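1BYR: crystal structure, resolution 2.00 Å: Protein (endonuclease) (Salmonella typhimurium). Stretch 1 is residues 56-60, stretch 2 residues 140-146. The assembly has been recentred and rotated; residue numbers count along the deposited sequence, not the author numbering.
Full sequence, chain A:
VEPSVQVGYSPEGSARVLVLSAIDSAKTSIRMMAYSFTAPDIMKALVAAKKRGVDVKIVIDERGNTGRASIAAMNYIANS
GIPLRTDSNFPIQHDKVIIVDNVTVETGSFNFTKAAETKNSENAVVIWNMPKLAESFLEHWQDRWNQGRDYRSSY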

ATOM      1  N   VAL A  56     -10.615   6.081 -18.755  1.00 10.88           N
ATOM      2  CA  VAL A  56     -10.038   6.411 -17.450  1.00 10.34           C
ATOM      3  C   VAL A  56     -10.986   7.153 -16.494  1.00 10.88           C
ATOM      4  O   VAL A  56     -11.578   8.176 -16.851  1.00 11.01           O
ATOM      5  CB  VAL A  56      -8.751   7.285 -17.632  1.00 10.57           C
ATOM      6  CG1 VAL A  56      -8.044   7.476 -16.286  1.00  8.72           C
ATOM      7  CG2 VAL A  56      -7.798   6.629 -18.651  1.00  8.61           C
ATOM      8  N   LYS A  57     -11.144   6.622 -15.279  1.00  9.29           N
ATOM      9  CA  LYS A  57     -11.975   7.262 -14.257  1.00  9.60           C
ATOM     10  C   LYS A  57     -11.200   7.225 -12.931  1.00 11.47           C
ATOM     11  O   LYS A  57     -10.590   6.206 -12.571  1.00 11.01           O
ATOM     12  CB  LYS A  57     -13.327   6.551 -14.134  1.00  9.93           C
ATOM     13  CG  LYS A  57     -14.240   6.783 -15.338  1.00 12.47           C
ATOM     14  CD  LYS A  57     -15.658   6.332 -15.062  1.00 14.49           C
ATOM     15  CE  LYS A  57     -16.486   6.258 -16.339  1.00 17.96           C
ATOM     16  NZ  LYS A  57     -17.872   5.733 -16.090  1.00 18.16           N
ATOM     17  N   ILE A  58     -11.221   8.339 -12.204  1.00 10.38           N
ATOM     18  CA  ILE A  58     -10.466   8.458 -10.963  1.00  9.11           C
ATOM     19  C   ILE A  58     -11.224   9.030  -9.763  1.00  8.44           C
ATOM     20  O   ILE A  58     -11.975   9.994  -9.893  1.00  8.67           O
ATOM     21  CB  ILE A  58      -9.230   9.355 -11.225  1.00  7.16           C
ATOM     22  CG1 ILE A  58      -8.554   8.914 -12.519  1.00  7.30           C
ATOM     23  CG2 ILE A  58      -8.260   9.315 -10.045  1.00  8.38           C
ATOM     24  CD1 ILE A  58      -7.428   9.824 -12.972  1.00  5.64           C
ATOM     25  N   VAL A  59     -11.048   8.416  -8.592  1.00  8.67           N
ATOM     26  CA  VAL A  59     -11.668   8.921  -7.363  1.00  9.80           C
ATOM     27  C   VAL A  59     -10.548   9.107  -6.364  1.00  9.42           C
ATOM     28  O   VAL A  59      -9.790   8.172  -6.091  1.00  9.91           O
ATOM     29  CB  VAL A  59     -12.699   7.945  -6.754  1.00 10.68           C
ATOM     30  CG1 VAL A  59     -13.983   8.034  -7.528  1.00 16.74           C
ATOM     31  CG2 VAL A  59     -12.154   6.533  -6.747  1.00  9.74           C
ATOM     32  N   ILE A  60     -10.421  10.322  -5.840  1.00  6.89           N
ATOM     33  CA  ILE A  60      -9.363  10.615  -4.887  1.00  6.57           C
ATOM     34  C   ILE A  60      -9.888  11.162  -3.569  1.00  7.71           C
ATOM     35  O   ILE A  60     -11.030  11.608  -3.478  1.00  5.80           O
ATOM     36  CB  ILE A  60      -8.377  11.637  -5.484  1.00  5.86           C
ATOM     37  CG1 ILE A  60      -9.028  13.024  -5.547  1.00  5.26           C
ATOM     38  CG2 ILE A  60      -7.981  11.194  -6.883  1.00  6.84           C
ATOM     39  CD1 ILE A  60      -8.162  14.095  -6.246  1.00  2.00           C
ATOM     40  N   HIS A 140     -14.695  -2.251  -4.963  1.00  9.69           N
ATOM     41  CA  HIS A 140     -14.118  -1.352  -3.952  1.00  8.35           C
ATOM     42  C   HIS A 140     -14.012   0.045  -4.564  1.00  8.92           C
ATOM     43  O   HIS A 140     -14.329   1.043  -3.923  1.00  8.17           O
ATOM     44  CB  HIS A 140     -12.723  -1.875  -3.575  1.00  7.05           C
ATOM     45  CG  HIS A 140     -12.008  -1.065  -2.539  1.00  6.16           C
ATOM     46  ND1 HIS A 140     -12.474  -0.917  -1.245  1.00  6.32           N
ATOM     47  CD2 HIS A 140     -10.789  -0.475  -2.561  1.00  6.99           C
ATOM     48  CE1 HIS A 140     -11.582  -0.254  -0.528  1.00  5.21           C
ATOM     49  NE2 HIS A 140     -10.551   0.014  -1.305  1.00  6.54           N
ATOM     50  N   TRP A 141     -13.560   0.106  -5.811  1.00  7.12           N
ATOM     51  CA  TRP A 141     -13.420   1.378  -6.519  1.00  8.43           C
ATOM     52  C   TRP A 141     -14.795   2.022  -6.771  1.00  8.98           C
ATOM     53  O   TRP A 141     -14.993   3.225  -6.548  1.00  8.57           O
ATOM     54  CB  TRP A 141     -12.715   1.151  -7.866  1.00  7.66           C
ATOM     55  CG  TRP A 141     -12.565   2.399  -8.668  1.00  7.39           C
ATOM     56  CD1 TRP A 141     -11.502   3.239  -8.676  1.00  6.14           C
ATOM     57  CD2 TRP A 141     -13.559   2.995  -9.518  1.00  6.10           C
ATOM     58  NE1 TRP A 141     -11.768   4.331  -9.475  1.00  6.22           N
ATOM     59  CE2 TRP A 141     -13.027   4.205 -10.002  1.00  8.26           C
ATOM     60  CE3 TRP A 141     -14.855   2.619  -9.908  1.00  6.34           C
ATOM     61  CZ2 TRP A 141     -13.736   5.051 -10.865  1.00  7.61           C
ATOM     62  CZ3 TRP A 141     -15.566   3.462 -10.765  1.00  7.99           C
ATOM     63  CH2 TRP A 141     -15.001   4.671 -11.229  1.00  7.51           C
ATOM     64  N   GLN A 142     -15.738   1.202  -7.236  1.00  9.56           N
ATOM     65  CA  GLN A 142     -17.091   1.643  -7.554  1.00  9.34           C
ATOM     66  C   GLN A 142     -17.837   2.223  -6.362  1.00 10.35           C
ATOM     67  O   GLN A 142     -18.549   3.231  -6.481  1.00 10.54           O
ATOM     68  CB  GLN A 142     -17.875   0.472  -8.128  1.00  9.89           C
ATOM     69  CG  GLN A 142     -19.181   0.877  -8.747  1.00 13.19           C
ATOM     70  CD  GLN A 142     -18.982   1.698  -9.986  1.00 15.98           C
ATOM     71  OE1 GLN A 142     -19.464   2.822 -10.096  1.00 18.32           O
ATOM     72  NE2 GLN A 142     -18.254   1.151 -10.943  1.00 15.62           N
ATOM     73  N   ASP A 143     -17.681   1.580  -5.207  1.00  9.69           N
ATOM     74  CA  ASP A 143     -18.332   2.045  -3.991  1.00  8.93           C
ATOM     75  C   ASP A 143     -17.826   3.426  -3.575  1.00  7.45           C
ATOM     76  O   ASP A 143     -18.598   4.276  -3.148  1.00  6.70           O
ATOM     77  CB  ASP A 143     -18.093   1.049  -2.853  1.00 11.16           C
ATOM     78  CG  ASP A 143     -18.774   1.470  -1.586  1.00 11.60           C
ATOM     79  OD1 ASP A 143     -19.989   1.219  -1.474  1.00 12.01           O
ATOM     80  OD2 ASP A 143     -18.104   2.065  -0.715  1.00 11.74           O
ATOM     81  N   ARG A 144     -16.522   3.648  -3.693  1.00  6.52           N
ATOM     82  CA  ARG A 144     -15.928   4.933  -3.334  1.00  4.19           C
ATOM     83  C   ARG A 144     -16.282   5.994  -4.368  1.00  6.28           C
ATOM     84  O   ARG A 144     -16.572   7.127  -4.019  1.00  7.08           O
ATOM     85  CB  ARG A 144     -14.409   4.794  -3.232  1.00  4.70           C
ATOM     86  CG  ARG A 144     -13.884   4.280  -1.859  1.00  5.06           C
ATOM     87  CD  ARG A 144     -14.740   3.162  -1.249  1.00  4.21           C
ATOM     88  NE  ARG A 144     -14.082   2.549  -0.087  1.00  4.85           N
ATOM     89  CZ  ARG A 144     -14.588   1.550   0.636  1.00  6.00           C
ATOM     90  NH1 ARG A 144     -15.772   1.037   0.335  1.00  2.00           N
ATOM     91  NH2 ARG A 144     -13.884   1.035   1.642  1.00  3.85           N
ATOM     92  N   TRP A 145     -16.258   5.624  -5.645  1.00  7.20           N
ATOM     93  CA  TRP A 145     -16.611   6.549  -6.728  1.00  9.81           C
ATOM     94  C   TRP A 145     -18.063   7.032  -6.586  1.00  9.62           C
ATOM     95  O   TRP A 145     -18.350   8.231  -6.662  1.00  8.94           O
ATOM     96  CB  TRP A 145     -16.422   5.852  -8.082  1.00  8.80           C
ATOM     97  CG  TRP A 145     -17.052   6.557  -9.251  1.00 11.28           C
ATOM     98  CD1 TRP A 145     -18.296   6.322  -9.778  1.00 13.40           C
ATOM     99  CD2 TRP A 145     -16.469   7.586 -10.062  1.00 10.36           C
ATOM    100  NE1 TRP A 145     -18.515   7.136 -10.856  1.00 13.61           N
ATOM    101  CE2 TRP A 145     -17.411   7.924 -11.050  1.00 12.69           C
ATOM    102  CE3 TRP A 145     -15.240   8.250 -10.041  1.00  9.65           C
ATOM    103  CZ2 TRP A 145     -17.162   8.904 -12.020  1.00 11.86           C
ATOM    104  CZ3 TRP A 145     -14.995   9.227 -11.007  1.00 12.20           C
ATOM    105  CH2 TRP A 145     -15.949   9.542 -11.981  1.00 11.92           C
ATOM    106  N   ASN A 146     -18.967   6.090  -6.354  1.00 12.13           N
ATOM    107  CA  ASN A 146     -20.385   6.397  -6.215  1.00 14.60           C
ATOM    108  C   ASN A 146     -20.736   7.438  -5.160  1.00 16.31           C
ATOM    109  O   ASN A 146     -21.792   8.057  -5.239  1.00 19.11           O
ATOM    110  CB  ASN A 146     -21.175   5.109  -5.964  1.00 14.55           C
ATOM    111  CG  ASN A 146     -21.219   4.217  -7.201  1.00 16.86           C
ATOM    112  OD1 ASN A 146     -20.850   4.642  -8.289  1.00 15.64           O
ATOM    113  ND2 ASN A 146     -21.672   2.987  -7.026  1.00 18.07           N
TER

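A helix packs across a strand here, and two tryptophans one helical turn apart supply most of the helix's side of the contact. The axes of strand 56-60 and helix 140-146 approach to 8.4 Å, with 68° between their N-to-C directions. No hydrogen bond joins the two segments, so the contact depends largely on how side chains pack, and the rotamers carry much of the explanation.

The strand's alternation decides which side chains face the helix. Lys57 and Val59 direct their CA-to-CB bonds toward the helix, whereas that of Ile58 points away. Val59, buried, is the strand residue most covered by the helix. Its CA lies 5.5 Å from the CA of Trp145, a short backbone separation that a compact, beta-branched side chain suits well. With chi1 at -78° (m), its two methyls reach different indoles: CG2 lies 3.9 Å from CD1 of Trp141, and CG1 is directed to the edge of the Trp145 ring. The latter methyl is modelled too close to the ring for its exact distance to carry weight.

In both tryptophans the CA-to-CB bond points sideways to the strand, yet the end of the side chain comes nearer to it. In each, chi1 is t (179° in Trp141, 166° in Trp145), which sets the indole anti to the backbone nitrogen and carries it outward and toward the C-terminal end of the helix. The chi2 values, 93° and -94°, are close to perpendicular but opposite in sign, so the two indoles are flipped by about 180° relative to each other about their CB-CG bonds. The backbone hydrogen bond from Trp145 N to Trp141 O, 2.9 Å long, belongs to the helical turn that spaces these residues. Trp141 is buried, and its one polar side-chain atom, NE1, is satisfied by a hydrogen bond elsewhere in the structure; a large, mostly apolar ring can therefore fill this place without leaving a donor unpaired.

Lys57 shows how a long side chain can serve a partly exposed position. Its chi1 is m (-71°) and chi2 to chi4 are all t, so the chain runs out extended. The aliphatic part passes close to both indoles, with CB 3.6 Å from CZ2 of Trp141 and CD 4.3 Å from CZ2 of Trp145, while NZ is carried beyond them. Ile58, its side chain turned away, still meets the helix through its backbone: its O lies 3.3 Å from CZ3 of Trp145, at the ring edge and near its plane, where the aromatic C-H bonds lie.

Arg144 starts toward the strand, but its end leads away. A chi1 of -85° (m) and a chi2 of 40° (p) bend the chain, and chi3 and chi4 then extend it. NH1 forms a salt bridge with Asp143 OD2 at 2.8 Å, and the guanidinium has further hydrogen bonds elsewhere in the structure. The charged end is thus paired away from this contact.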